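Local atomic coordinates of PHOX (Pseudomonas fluorescens, PDB entry 4ALF), a protein that catalyses the release of phosphate from phosphate monoesters as an alkaline phosphatase of the PhoX family, and binds calcium ions. Residues Leu489-Asp494 with Gln510-Asp515; Glu532-Ser537 with Gly548-Gly553; Met506-Met511 with Gly527-Glu532. All coordinates share one frame; numbering follows the deposited sequence.

Contact 1: residues Leu489-Asp494 with Gln510-Asp515. With CA (calcium ion), chain E; CA (calcium ion), chain F.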
loop_
_atom_site.group_PDB
_atom_site.type_symbol
_atom_site.label_atom_id
_atom_site.label_comp_id
_atom_site.label_asym_id
_atom_site.label_seq_id
_atom_site.Cartn_x
_atom_site.Cartn_y
_atom_site.Cartn_z
ATOM N N LEU A 489 6.277 -4.122 16.060
ATOM C CA LEU A 489 5.870 -4.335 14.696
ATOM C C LEU A 489 4.394 -4.701 14.628
ATOM O O LEU A 489 3.959 -5.711 15.145
ATOM C CB LEU A 489 6.713 -5.457 14.061
ATOM C CG LEU A 489 6.320 -5.828 12.626
ATOM C CD1 LEU A 489 6.566 -4.705 11.629
ATOM C CD2 LEU A 489 7.075 -7.070 12.180
ATOM N N TRP A 490 3.634 -3.824 13.986
ATOM C CA TRP A 490 2.202 -3.963 13.841
ATOM C C TRP A 490 1.922 -4.593 12.504
ATOM O O TRP A 490 2.449 -4.153 11.476
ATOM C CB TRP A 490 1.541 -2.561 13.971
ATOM C CG TRP A 490 1.788 -1.939 15.324
ATOM C CD1 TRP A 490 2.855 -1.148 15.727
ATOM C CD2 TRP A 490 0.958 -2.094 16.503
ATOM N NE1 TRP A 490 2.736 -0.792 17.028
ATOM C CE2 TRP A 490 1.605 -1.333 17.556
ATOM C CE3 TRP A 490 -0.223 -2.742 16.769
ATOM C CZ2 TRP A 490 1.063 -1.235 18.826
ATOM C CZ3 TRP A 490 -0.752 -2.649 18.046
ATOM C CH2 TRP A 490 -0.132 -1.915 19.047
ATOM N N ILE A 491 1.075 -5.610 12.500
ATOM C CA ILE A 491 0.793 -6.435 11.332
ATOM C C ILE A 491 -0.714 -6.300 11.061
ATOM O O ILE A 491 -1.548 -6.598 11.944
ATOM C CB ILE A 491 1.140 -7.912 11.646
ATOM C CG1 ILE A 491 2.633 -8.106 11.976
ATOM C CG2 ILE A 491 0.747 -8.791 10.476
ATOM C CD1 ILE A 491 2.933 -9.420 12.680
ATOM N N LEU A 492 -1.075 -5.929 9.851
ATOM C CA LEU A 492 -2.459 -5.696 9.473
ATOM C C LEU A 492 -2.867 -6.717 8.425
ATOM O O LEU A 492 -2.055 -7.049 7.548
ATOM C CB LEU A 492 -2.587 -4.294 8.892
ATOM C CG LEU A 492 -2.423 -3.117 9.859
ATOM C CD1 LEU A 492 -1.013 -2.947 10.383
ATOM C CD2 LEU A 492 -2.830 -1.822 9.164
ATOM N N THR A 493 -4.084 -7.247 8.496
ATOM C CA THR A 493 -4.436 -8.328 7.589
ATOM C C THR A 493 -5.487 -7.969 6.543
ATOM O O THR A 493 -6.433 -7.201 6.766
ATOM C CB THR A 493 -4.835 -9.650 8.317
ATOM O OG1 THR A 493 -6.187 -9.601 8.828
ATOM C CG2 THR A 493 -3.886 -9.924 9.468
ATOM N N ASP A 494 -5.368 -8.614 5.393
ATOM C CA ASP A 494 -6.283 -8.499 4.271
ATOM C C ASP A 494 -6.484 -9.890 3.692
ATOM O O ASP A 494 -6.041 -10.202 2.593
ATOM C CB ASP A 494 -5.720 -7.584 3.183
ATOM C CG ASP A 494 -6.570 -7.551 1.942
ATOM O OD1 ASP A 494 -7.783 -7.825 2.031
ATOM O OD2 ASP A 494 -6.058 -7.264 0.829
ATOM N N GLN A 510 -7.898 -8.128 10.869
ATOM C CA GLN A 510 -7.392 -7.853 12.183
ATOM C C GLN A 510 -6.035 -7.187 12.135
ATOM O O GLN A 510 -5.424 -7.051 11.055
ATOM C CB GLN A 510 -7.330 -9.144 12.981
ATOM C CG GLN A 510 -6.424 -10.172 12.349
ATOM C CD GLN A 510 -6.615 -11.555 12.922
ATOM O OE1 GLN A 510 -5.843 -11.993 13.774
ATOM N NE2 GLN A 510 -7.657 -12.233 12.472
ATOM N N MET A 511 -5.585 -6.768 13.311
ATOM C CA MET A 511 -4.268 -6.175 13.512
ATOM C C MET A 511 -3.623 -6.881 14.705
ATOM O O MET A 511 -4.266 -7.107 15.742
ATOM C CB MET A 511 -4.352 -4.649 13.761
ATOM C CG MET A 511 -2.989 -3.990 13.886
ATOM S SD MET A 511 -2.998 -2.199 13.694
ATOM C CE MET A 511 -4.041 -1.676 15.045
ATOM N N LEU A 512 -2.360 -7.239 14.528
ATOM C CA LEU A 512 -1.576 -7.892 15.536
ATOM C C LEU A 512 -0.326 -7.091 15.833
ATOM O O LEU A 512 0.016 -6.157 15.101
ATOM C CB LEU A 512 -1.198 -9.317 15.071
ATOM C CG LEU A 512 -2.387 -10.188 14.598
ATOM C CD1 LEU A 512 -2.500 -10.217 13.088
ATOM C CD2 LEU A 512 -2.328 -11.639 15.092
ATOM N N CYS A 513 0.329 -7.441 16.930
ATOM C CA CYS A 513 1.538 -6.772 17.351
ATOM C C CYS A 513 2.610 -7.824 17.621
ATOM O O CYS A 513 2.326 -8.834 18.261
ATOM C CB CYS A 513 1.304 -5.930 18.605
ATOM S SG CYS A 513 2.624 -4.760 18.950
ATOM N N ALA A 514 3.826 -7.566 17.141
ATOM C CA ALA A 514 4.935 -8.506 17.283
ATOM C C ALA A 514 6.162 -7.854 17.885
ATOM O O ALA A 514 6.454 -6.684 17.669
ATOM C CB ALA A 514 5.292 -9.090 15.929
ATOM N N ASP A 515 6.924 -8.681 18.601
ATOM C CA ASP A 515 8.257 -8.307 19.079
ATOM C C ASP A 515 9.271 -8.888 18.077
ATOM O O ASP A 515 9.471 -10.109 18.040
ATOM C CB ASP A 515 8.493 -8.889 20.477
ATOM C CG ASP A 515 9.818 -8.473 21.063
ATOM O OD1 ASP A 515 10.730 -8.116 20.285
ATOM O OD2 ASP A 515 9.940 -8.497 22.309
HETATM CA CA CA E . -3.743 -7.410 0.044
HETATM CA CA CA F . -7.171 -5.605 -0.509
HETATM O O HOH W 1 -3.764 -9.499 1.084
HETATM O O HOH W 2 -8.520 -7.712 -0.702
HETATM O O HOH W 3 -5.130 -8.579 -1.702
HETATM O O HOH W 4 -9.104 -5.182 -2.059
HETATM O O HOH W 5 -7.217 -3.244 -0.735
#
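C513 sets its sulfur over the indole of W490. SG of C513 stands 3.7 Å from the centroid of the W490 six-membered ring and 6° off its normal, a sulfur-aromatic contact over the face. CB of C513 adds a CH-pi contact to the same ring. SD of M511 reaches that ring obliquely, in a Met-aromatic contact, and also rests on L492, with SD 3.9 Å from L492 CD1. The side chains of L492 and M511 run side by side. On the other face of the sheet, CD1 of I491 lies 4.0 Å from CB of A514.

Two antiparallel neighbours of a four-stranded sheet carry these groups, consistent with a blade of a beta-propeller. L489 pairs with A514 and I491 with L512, each through two backbone hydrogen bonds. The ladder ends at T493, whose N donates to Q510 O at 2.9 Å. OG1 of T493 sits between the backbone N and the carbonyl carbon (chi1 79°), which turns it to the Q510 N-H. It accepts from Q510 N at 3.0 Å and also bonds OD1 of N509. Further out, D484 holds W490 NE1 and F524 meets the indole edge-to-face.

Beyond the strand, OD2 of D494 bridges two calcium ions, at 2.5 Å and 2.4 Å. T493 is thus pinned by backbone and hydroxyl bonds directly before a metal-bridging carboxylate. This probably sets where the chain enters the calcium site.

Contact 2: residues Glu532-Ser537 with Gly548-Gly553. With CA (calcium ion), chain F; EDO (1,2-ethanediol), chain J.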
loop_
_atom_site.group_PDB
_atom_site.type_symbol
_atom_site.label_atom_id
_atom_site.label_comp_id
_atom_site.label_asym_id
_atom_site.label_seq_id
_atom_site.Cartn_x
_atom_site.Cartn_y
_atom_site.Cartn_z
ATOM N N GLU A 532 -11.095 -4.948 5.185
ATOM C CA GLU A 532 -9.712 -5.273 5.508
ATOM C C GLU A 532 -9.201 -4.157 6.409
ATOM O O GLU A 532 -9.744 -3.047 6.411
ATOM C CB GLU A 532 -8.826 -5.481 4.269
ATOM C CG GLU A 532 -8.627 -4.249 3.411
ATOM C CD GLU A 532 -7.999 -4.614 2.074
ATOM O OE1 GLU A 532 -8.738 -5.070 1.196
ATOM O OE2 GLU A 532 -6.763 -4.498 1.954
ATOM N N VAL A 533 -8.157 -4.467 7.165
ATOM C CA VAL A 533 -7.530 -3.535 8.058
ATOM C C VAL A 533 -6.278 -3.045 7.333
ATOM O O VAL A 533 -5.436 -3.862 6.939
ATOM C CB VAL A 533 -7.213 -4.216 9.409
ATOM C CG1 VAL A 533 -6.461 -3.258 10.286
ATOM C CG2 VAL A 533 -8.525 -4.678 10.069
ATOM N N THR A 534 -6.141 -1.732 7.118
ATOM C CA THR A 534 -5.054 -1.219 6.271
ATOM C C THR A 534 -4.832 0.236 6.595
ATOM O O THR A 534 -5.778 0.949 6.920
ATOM C CB THR A 534 -5.393 -1.483 4.797
ATOM O OG1 THR A 534 -4.245 -1.186 3.999
ATOM C CG2 THR A 534 -6.639 -0.725 4.330
ATOM N N GLY A 535 -3.582 0.676 6.503
ATOM C CA GLY A 535 -3.214 2.025 6.868
ATOM C C GLY A 535 -2.886 2.098 8.330
ATOM O O GLY A 535 -3.691 1.687 9.180
ATOM N N ILE A 536 -1.725 2.640 8.641
ATOM C CA ILE A 536 -1.336 2.836 10.018
ATOM C C ILE A 536 -0.454 4.068 10.175
ATOM O O ILE A 536 0.449 4.308 9.363
ATOM C CB ILE A 536 -0.662 1.560 10.613
ATOM C CG1 ILE A 536 -0.358 1.757 12.113
ATOM C CG2 ILE A 536 0.585 1.138 9.839
ATOM C CD1 ILE A 536 0.081 0.520 12.865
ATOM N N SER A 537 -0.737 4.870 11.198
ATOM C CA SER A 537 0.110 5.996 11.586
ATOM C C SER A 537 -0.040 6.202 13.073
ATOM O O SER A 537 -1.060 5.836 13.644
ATOM C CB SER A 537 -0.311 7.304 10.916
ATOM O OG SER A 537 -0.304 7.223 9.514
ATOM N N GLY A 548 -6.842 2.227 9.312
ATOM C CA GLY A 548 -7.931 2.228 8.375
ATOM C C GLY A 548 -8.752 0.963 8.367
ATOM O O GLY A 548 -8.225 -0.140 8.540
ATOM N N ILE A 549 -10.051 1.160 8.201
ATOM C CA ILE A 549 -11.019 0.103 7.975
ATOM C C ILE A 549 -11.511 0.323 6.562
ATOM O O ILE A 549 -12.246 1.300 6.322
ATOM C CB ILE A 549 -12.173 0.198 8.994
ATOM C CG1 ILE A 549 -11.660 0.019 10.426
ATOM C CG2 ILE A 549 -13.235 -0.817 8.657
ATOM C CD1 ILE A 549 -10.856 -1.229 10.668
ATOM N N GLN A 550 -11.106 -0.554 5.639
ATOM C CA GLN A 550 -11.363 -0.354 4.232
ATOM C C GLN A 550 -12.485 -1.296 3.772
ATOM O O GLN A 550 -12.524 -2.461 4.161
ATOM C CB GLN A 550 -10.085 -0.624 3.406
ATOM C CG GLN A 550 -10.182 -0.185 1.956
ATOM C CD GLN A 550 -9.053 -0.732 1.122
ATOM O OE1 GLN A 550 -8.808 -1.932 1.124
ATOM N NE2 GLN A 550 -8.327 0.159 0.446
ATOM N N HIS A 551 -13.391 -0.747 2.958
ATOM C CA HIS A 551 -14.540 -1.452 2.364
ATOM C C HIS A 551 -15.330 -2.308 3.328
ATOM O O HIS A 551 -15.652 -3.453 3.012
ATOM C CB HIS A 551 -14.164 -2.260 1.081
ATOM C CG HIS A 551 -13.132 -3.332 1.284
ATOM N ND1 HIS A 551 -13.380 -4.498 1.917
ATOM C CD2 HIS A 551 -11.826 -3.391 0.865
ATOM C CE1 HIS A 551 -12.276 -5.245 1.919
ATOM N NE2 HIS A 551 -11.316 -4.555 1.292
ATOM N N PRO A 552 -15.670 -1.796 4.513
ATOM C CA PRO A 552 -16.623 -2.573 5.312
ATOM C C PRO A 552 -17.860 -2.926 4.492
ATOM O O PRO A 552 -18.378 -2.125 3.743
ATOM C CB PRO A 552 -16.966 -1.627 6.480
ATOM C CG PRO A 552 -16.723 -0.264 5.925
ATOM C CD PRO A 552 -15.534 -0.422 5.014
ATOM N N GLY A 553 -18.316 -4.158 4.610
ATOM C CA GLY A 553 -19.494 -4.584 3.877
ATOM C C GLY A 553 -19.295 -4.767 2.388
ATOM O O GLY A 553 -20.246 -4.559 1.623
HETATM CA CA CA F . -7.171 -5.605 -0.509
HETATM C C1 EDO J . -18.201 0.556 2.418
HETATM O O1 EDO J . -17.651 -0.561 1.668
HETATM C C2 EDO J . -18.793 1.668 1.547
HETATM O O2 EDO J . -18.196 1.672 0.273
HETATM O O HOH W 5 -7.217 -3.244 -0.735
HETATM O O HOH W 2 -8.520 -7.712 -0.702
HETATM O O HOH W 4 -9.104 -5.182 -2.059
#
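E532 and H551 make the closest polar contact of this beta hairpin, formed by strands 532-538 and 544-550. NE2 of H551 donates to OE1 of E532 at 2.6 Å. The oxygen lies at the edge of the imidazole, in the ring plane, and is met on its anti side. Ring and carboxylate are nearly perpendicular, 87° apart. CG of E532 sits between the backbone N and the carbonyl carbon (chi1 65°), and the chain extends beyond it to the calcium. Both carboxylate oxygens hold the ion, OE1 of E532 at 2.4 Å and OE2 of E532 at 2.7 Å. D494 shares this ion.

Packing is tight around this group. Q550 lies alongside E532 and points the same way, its amide turned 76° from the carboxylate. OE1 of Q550 comes 3.1 Å from OE1 of E532, two acceptors that do not bond. A calcium-bound water lies 2.8 Å from OE1 of Q550 and may donate to it, which would account for the close pair. The far end of the Q550 amide is held by N67, to which NE2 donates. CB of Q550 also presses on CG2 of T534 at 3.6 Å, while T534 OG1 bonds D69. Behind them E532 and Q550 form a hydrogen-bonded pair.

The hairpin is looser away from the metal. V533 CG2 and I549 CD1 are 4.2 Å apart, and G548 N reaches G535 O only at 3.2 Å. The solvent side is at the calcium, where three waters complete part of its shell alongside E532 and D494.

H551 is fixed at both nitrogens, since ND1 bonds G530 O. The carboxylate of E532 is therefore held by a metal and a histidine together, which would probably offset its charge and limit its rotation beside the Q550 oxygen.

Contact 3: residues Met506-Met511 with Gly527-Glu532. With CA (calcium ion), chain F.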
loop_
_atom_site.group_PDB
_atom_site.type_symbol
_atom_site.label_atom_id
_atom_site.label_comp_id
_atom_site.label_asym_id
_atom_site.label_seq_id
_atom_site.Cartn_x
_atom_site.Cartn_y
_atom_site.Cartn_z
ATOM N N MET A 506 -10.136 -17.880 12.546
ATOM C CA MET A 506 -9.416 -16.620 12.307
ATOM C C MET A 506 -10.282 -15.381 12.338
ATOM O O MET A 506 -9.770 -14.287 12.574
ATOM C CB MET A 506 -8.674 -16.687 10.978
ATOM C CG MET A 506 -7.529 -17.691 11.031
ATOM S SD MET A 506 -6.723 -17.908 9.448
ATOM C CE MET A 506 -5.267 -18.836 9.895
ATOM N N GLY A 507 -11.580 -15.540 12.108
ATOM C CA GLY A 507 -12.509 -14.423 12.212
ATOM C C GLY A 507 -12.295 -13.349 11.153
ATOM O O GLY A 507 -11.787 -13.624 10.040
ATOM N N ASN A 508 -12.735 -12.138 11.491
ATOM C CA ASN A 508 -12.603 -10.979 10.608
ATOM C C ASN A 508 -11.146 -10.540 10.514
ATOM O O ASN A 508 -10.305 -10.945 11.313
ATOM C CB ASN A 508 -13.448 -9.802 11.112
ATOM C CG ASN A 508 -14.943 -10.057 11.032
ATOM O OD1 ASN A 508 -15.405 -11.066 10.506
ATOM N ND2 ASN A 508 -15.713 -9.150 11.610
ATOM N N ASN A 509 -10.877 -9.655 9.561
ATOM C CA ASN A 509 -9.551 -9.079 9.419
ATOM C C ASN A 509 -9.179 -8.307 10.673
ATOM O O ASN A 509 -10.048 -7.862 11.449
ATOM C CB ASN A 509 -9.417 -8.275 8.117
ATOM C CG ASN A 509 -9.191 -9.188 6.933
ATOM O OD1 ASN A 509 -8.227 -9.960 6.952
ATOM N ND2 ASN A 509 -10.004 -9.087 5.898
ATOM N N GLN A 510 -7.898 -8.128 10.869
ATOM C CA GLN A 510 -7.392 -7.853 12.183
ATOM C C GLN A 510 -6.035 -7.187 12.135
ATOM O O GLN A 510 -5.424 -7.051 11.055
ATOM C CB GLN A 510 -7.330 -9.144 12.981
ATOM C CG GLN A 510 -6.424 -10.172 12.349
ATOM C CD GLN A 510 -6.615 -11.555 12.922
ATOM O OE1 GLN A 510 -5.843 -11.993 13.774
ATOM N NE2 GLN A 510 -7.657 -12.233 12.472
ATOM N N MET A 511 -5.585 -6.768 13.311
ATOM C CA MET A 511 -4.268 -6.175 13.512
ATOM C C MET A 511 -3.623 -6.881 14.705
ATOM O O MET A 511 -4.266 -7.107 15.742
ATOM C CB MET A 511 -4.352 -4.649 13.761
ATOM C CG MET A 511 -2.989 -3.990 13.886
ATOM S SD MET A 511 -2.998 -2.199 13.694
ATOM C CE MET A 511 -4.041 -1.676 15.045
ATOM N N GLY A 527 -11.480 -6.057 13.149
ATOM C CA GLY A 527 -12.342 -5.105 12.471
ATOM C C GLY A 527 -13.709 -5.672 12.137
ATOM O O GLY A 527 -14.000 -6.829 12.469
ATOM N N PRO A 528 -14.566 -4.842 11.516
ATOM C CA PRO A 528 -15.945 -5.223 11.215
ATOM C C PRO A 528 -16.110 -6.111 9.975
ATOM O O PRO A 528 -15.122 -6.537 9.376
ATOM C CB PRO A 528 -16.639 -3.873 11.001
ATOM C CG PRO A 528 -15.556 -2.990 10.502
ATOM C CD PRO A 528 -14.317 -3.423 11.212
ATOM N N ILE A 529 -17.359 -6.418 9.618
ATOM C CA ILE A 529 -17.652 -7.431 8.616
ATOM C C ILE A 529 -17.304 -6.936 7.223
ATOM O O ILE A 529 -17.669 -5.840 6.818
ATOM C CB ILE A 529 -19.129 -7.857 8.699
ATOM C CG1 ILE A 529 -19.400 -8.573 10.025
ATOM C CG2 ILE A 529 -19.490 -8.728 7.513
ATOM C CD1 ILE A 529 -20.876 -8.867 10.250
ATOM N N GLY A 530 -16.562 -7.753 6.506
ATOM C CA GLY A 530 -16.296 -7.503 5.099
ATOM C C GLY A 530 -15.176 -6.521 4.818
ATOM O O GLY A 530 -14.889 -6.248 3.655
ATOM N N CYS A 531 -14.561 -5.992 5.869
ATOM C CA CYS A 531 -13.455 -5.043 5.708
ATOM C C CYS A 531 -12.106 -5.726 5.558
ATOM O O CYS A 531 -11.968 -6.931 5.811
ATOM C CB CYS A 531 -13.351 -4.100 6.919
ATOM S SG CYS A 531 -12.450 -4.739 8.380
ATOM N N GLU A 532 -11.095 -4.948 5.185
ATOM C CA GLU A 532 -9.712 -5.273 5.508
ATOM C C GLU A 532 -9.201 -4.157 6.409
ATOM O O GLU A 532 -9.744 -3.047 6.411
ATOM C CB GLU A 532 -8.826 -5.481 4.269
ATOM C CG GLU A 532 -8.627 -4.249 3.411
ATOM C CD GLU A 532 -7.999 -4.614 2.074
ATOM O OE1 GLU A 532 -8.738 -5.070 1.196
ATOM O OE2 GLU A 532 -6.763 -4.498 1.954
HETATM CA CA CA F . -7.171 -5.605 -0.509
HETATM O O HOH W 6 -13.268 -8.676 8.016
HETATM O O HOH W 2 -8.520 -7.712 -0.702
HETATM O O HOH W 4 -9.104 -5.182 -2.059
HETATM O O HOH W 5 -7.217 -3.244 -0.735
#
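The amides of N508 and N509 each point an N-H, nearly in the amide plane, at a backbone carbonyl across the contact. G527 O lies 6° out of the N508 amide plane, and C531 O lies 8° out of the N509 amide plane. Both carbonyls belong to a connection that holds a type II beta turn from P528 to C531. It joins strands 521-526 and 532-538 of adjoining sheets, consistent with successive blades of a beta-propeller. The asparagines lie on the loop that leads into strand 510-514.

ND2 of N508 donates to G527 O at 3.0 Å, a nearly straight bond with the donor tilted slightly from the carbonyl plane. The same nitrogen lies beside the start of the turn, 4.1 Å from CG1 of I529. An alanine at this position removes the amide, and the G527 carbonyl would probably be left without this partner, the turn less firmly tied to 506-511. N509 uses its backbone as well as its side chain. Its O accepts from G527 N at 2.9 Å, with an N-H...O angle of 175°. Its CG is anti to the carbonyl carbon, which carries the amide over to the turn. There ND2 of N509 donates to C531 O at 2.9 Å, in the carbonyl plane and on a lone pair. Its OD1 also accepts from G495 N.

N509 holds the carbonyl of C531, just before the calcium ligand E532, and may so help to position it as a second-shell residue. On the near side, Q510 NE2 donates to N508 O. One water joins the two loops: it accepts from N509 N at 3.0 Å and donates to P528 O and C531 O.

From the N terminus, contact 1 comes first and closes the loop 494-509 between strands 489-493 and 510-514. Contact 3 opens at 506, before contact 1 has ended, and closes at 532. The two spans therefore cross, and they share Q510 and M511. Contact 3 encloses strand 521-526. Contact 2 follows in series, taking E532 over from contact 3 and closing the hairpin that ends at 550. Contact 1 lies in the four-stranded sheet that runs from strand 478-483 to strand 521-526, and contact 2 in the next one. Contact 3 spans the link between them, and a probable bond from V533 N to T493 O joins them directly. All three reach one calcium ion.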